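Long-range contact in beta-N-acetylhexosaminidase (Arthrobacter aurescens, PDB 3RCN), which probably hydrolyses terminal non-reducing N-acetyl-D-hexosamine residues from N-acetyl-beta-D-hexosaminides, as a member of glycosyl hydrolase family 20: residues A[6-14]-A[494-505]. Residues are numbered along the deposited sequence; the frame is centred on the assembly and turned at random.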
# COMPACT_ATOMS: atom_id res chain seq x y z
N ALA A 6 13.95 -11.18 33.58
CA ALA A 6 13.55 -9.81 33.27
C ALA A 6 13.75 -9.43 31.79
O ALA A 6 13.50 -8.28 31.40
CB ALA A 6 14.28 -8.82 34.18
N PHE A 7 14.21 -10.38 30.98
CA PHE A 7 14.57 -10.08 29.60
C PHE A 7 13.44 -10.27 28.59
O PHE A 7 12.88 -11.35 28.46
CB PHE A 7 15.79 -10.88 29.17
CG PHE A 7 16.28 -10.52 27.80
CD1 PHE A 7 17.13 -9.44 27.61
CD2 PHE A 7 15.87 -11.25 26.69
CE1 PHE A 7 17.57 -9.10 26.35
CE2 PHE A 7 16.31 -10.92 25.42
CZ PHE A 7 17.16 -9.84 25.25
N HIS A 8 13.14 -9.20 27.87
CA HIS A 8 12.17 -9.22 26.78
C HIS A 8 12.60 -8.17 25.79
O HIS A 8 13.31 -7.23 26.14
CB HIS A 8 10.77 -8.88 27.28
CG HIS A 8 10.56 -7.41 27.49
ND1 HIS A 8 10.51 -6.84 28.74
CD2 HIS A 8 10.42 -6.40 26.60
CE1 HIS A 8 10.33 -5.53 28.61
NE2 HIS A 8 10.28 -5.24 27.32
N GLN A 9 12.26 -8.39 24.53
CA GLN A 9 12.44 -7.39 23.47
C GLN A 9 11.26 -6.54 23.00
O GLN A 9 11.34 -5.89 21.96
CB GLN A 9 13.37 -7.89 22.38
CG GLN A 9 14.72 -8.21 22.99
CD GLN A 9 15.73 -8.71 22.00
OE1 GLN A 9 15.46 -9.64 21.22
NE2 GLN A 9 16.91 -8.11 22.02
N LEU A 10 10.12 -6.66 23.69
CA LEU A 10 8.89 -5.91 23.38
C LEU A 10 9.02 -4.39 23.32
O LEU A 10 9.61 -3.77 24.21
CB LEU A 10 7.84 -6.23 24.44
CG LEU A 10 7.62 -7.72 24.67
CD1 LEU A 10 6.82 -7.91 25.92
CD2 LEU A 10 6.92 -8.35 23.48
N ILE A 11 8.47 -3.79 22.27
CA ILE A 11 8.26 -2.34 22.26
C ILE A 11 6.82 -2.06 21.84
O ILE A 11 6.35 -2.62 20.85
CB ILE A 11 9.19 -1.68 21.23
CG1 ILE A 11 10.64 -1.71 21.69
CG2 ILE A 11 8.77 -0.26 20.94
CD1 ILE A 11 11.60 -1.24 20.63
N PRO A 12 6.15 -1.13 22.53
CA PRO A 12 6.55 -0.46 23.79
C PRO A 12 6.74 -1.46 24.93
O PRO A 12 6.01 -2.43 25.02
CB PRO A 12 5.33 0.42 24.13
CG PRO A 12 4.47 0.43 22.90
CD PRO A 12 4.75 -0.84 22.17
N ALA A 13 7.70 -1.20 25.81
CA ALA A 13 7.91 -2.07 26.98
C ALA A 13 6.69 -2.06 27.89
O ALA A 13 6.20 -1.00 28.24
CB ALA A 13 9.14 -1.60 27.76
N PRO A 14 6.21 -3.25 28.28
CA PRO A 14 5.05 -3.39 29.18
C PRO A 14 5.40 -2.91 30.58
O PRO A 14 6.57 -2.75 30.91
CB PRO A 14 4.80 -4.90 29.20
CG PRO A 14 5.73 -5.50 28.20
CD PRO A 14 6.85 -4.54 28.01
N PHE A 494 17.01 0.57 25.52
CA PHE A 494 16.03 0.65 24.44
C PHE A 494 16.62 0.25 23.08
O PHE A 494 15.97 -0.46 22.32
CB PHE A 494 15.47 2.07 24.35
CG PHE A 494 14.50 2.28 23.21
CD1 PHE A 494 13.19 1.84 23.31
CD2 PHE A 494 14.90 2.93 22.05
CE1 PHE A 494 12.29 2.03 22.26
CE2 PHE A 494 14.01 3.12 20.99
CZ PHE A 494 12.70 2.67 21.10
N LEU A 495 17.84 0.70 22.80
CA LEU A 495 18.50 0.43 21.52
C LEU A 495 18.63 -1.06 21.25
O LEU A 495 18.38 -1.52 20.14
CB LEU A 495 19.89 1.04 21.49
CG LEU A 495 19.98 2.45 20.93
CD1 LEU A 495 21.44 2.78 20.67
CD2 LEU A 495 19.16 2.54 19.66
N THR A 496 19.06 -1.78 22.27
CA THR A 496 19.26 -3.22 22.17
C THR A 496 17.95 -3.93 21.84
O THR A 496 17.94 -4.90 21.10
CB THR A 496 19.90 -3.80 23.46
OG1 THR A 496 18.91 -3.90 24.49
CG2 THR A 496 21.04 -2.91 23.93
N ARG A 497 16.84 -3.44 22.37
CA ARG A 497 15.56 -4.00 21.96
C ARG A 497 15.19 -3.60 20.52
O ARG A 497 14.66 -4.41 19.75
CB ARG A 497 14.46 -3.63 22.95
CG ARG A 497 14.64 -4.33 24.28
CD ARG A 497 13.51 -4.00 25.24
NE ARG A 497 13.60 -2.63 25.74
CZ ARG A 497 12.59 -1.77 25.74
NH1 ARG A 497 11.40 -2.15 25.27
NH2 ARG A 497 12.76 -0.54 26.22
N LEU A 498 15.49 -2.35 20.17
CA LEU A 498 15.17 -1.82 18.85
C LEU A 498 15.89 -2.61 17.77
O LEU A 498 15.28 -3.20 16.88
CB LEU A 498 15.55 -0.34 18.76
CG LEU A 498 15.18 0.36 17.45
CD1 LEU A 498 13.67 0.51 17.34
CD2 LEU A 498 15.85 1.70 17.35
N THR A 499 17.22 -2.63 17.88
CA THR A 499 18.06 -3.33 16.91
C THR A 499 17.91 -4.84 17.03
O THR A 499 17.87 -5.55 16.03
CB THR A 499 19.52 -2.94 17.11
OG1 THR A 499 19.95 -3.39 18.39
CG2 THR A 499 19.67 -1.43 17.04
N GLY A 500 17.80 -5.34 18.26
CA GLY A 500 17.67 -6.76 18.52
C GLY A 500 16.43 -7.42 17.93
O GLY A 500 16.53 -8.50 17.35
N ALA A 501 15.27 -6.77 18.07
CA ALA A 501 14.00 -7.34 17.61
C ALA A 501 13.15 -6.43 16.71
O ALA A 501 12.75 -6.82 15.60
CB ALA A 501 13.18 -7.88 18.78
N HIS A 502 12.80 -5.26 17.23
CA HIS A 502 11.82 -4.36 16.60
C HIS A 502 12.06 -3.93 15.16
O HIS A 502 11.11 -3.85 14.37
CB HIS A 502 11.59 -3.13 17.47
CG HIS A 502 10.25 -2.49 17.26
ND1 HIS A 502 9.08 -3.10 17.62
CD2 HIS A 502 9.91 -1.31 16.69
CE1 HIS A 502 8.06 -2.31 17.31
NE2 HIS A 502 8.53 -1.23 16.74
N LEU A 503 13.30 -3.63 14.80
CA LEU A 503 13.59 -3.31 13.40
C LEU A 503 13.12 -4.44 12.48
O LEU A 503 12.65 -4.19 11.37
CB LEU A 503 15.08 -3.04 13.17
CG LEU A 503 15.70 -1.73 13.67
CD1 LEU A 503 17.07 -1.58 13.04
CD2 LEU A 503 14.82 -0.51 13.35
N ALA A 504 13.23 -5.68 12.95
CA ALA A 504 12.80 -6.84 12.16
C ALA A 504 11.28 -6.85 12.02
O ALA A 504 10.76 -7.30 10.99
CB ALA A 504 13.27 -8.13 12.79
N ARG A 505 10.58 -6.36 13.05
CA ARG A 505 9.12 -6.25 13.01
C ARG A 505 8.68 -5.17 12.01
O ARG A 505 7.73 -5.38 11.25
CB ARG A 505 8.56 -5.92 14.39
CG ARG A 505 8.70 -7.02 15.41
CD ARG A 505 8.17 -6.55 16.77
NE ARG A 505 8.72 -7.34 17.87
CZ ARG A 505 9.38 -6.82 18.89
NH1 ARG A 505 9.55 -5.51 18.99
NH2 ARG A 505 9.86 -7.62 19.84
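Ile11, Arg497 and Gln9 bury the most surface where the loop 6-14 packs against the helix 494-505, and they illustrate how an irregular segment can be fixed to a helix by apolar insertion combined with arginine-to-carbonyl bonds. With CG1 anti to its carbonyl carbon (chi1 -71°), Ile11 sends CD1 to the helix, 3.7 Å from Phe494 CE1 and equally close to His502 CB. Its CB lies over one face of the His502 imidazole, a CH-pi contact. The Arg497 chain runs antiparallel past the Gln9 side chain, CG to CG, then bends at chi3 (-72°), bringing NH1 to Leu10 O at 2.6 Å in a weak, bent bond; Ala13 CB packs obliquely against the same guanidinium. Gln9 lays its CB on Ala501 CB (3.6 Å), and its chain, extended beyond CG, carries NE2 over Gly500 CA, 3.8 Å away, where no side chain intervenes. Arg505 NH2 donates to Gln9 O (3.1 Å) from above the carbonyl plane; NH1 adds a weak bond to that oxygen and a firmer one to His502 ND1, both acceptors lying near the guanidinium plane. An alanine in place of Arg505 would probably leave Gln9 O and His502 ND1 both without their guanidinium partner. Arg497 NH2 and NE form salt bridges with Glu480, which also accepts from Ala13 N, and Glu493; His502 NE2 is hydrogen-bonded to His167. Flanked by helices 95-109 and 474-483, the contact ties helix 491-508 to the lead-in to strand 16-26, an edge strand of the N-terminal domain's six-stranded mixed sheet.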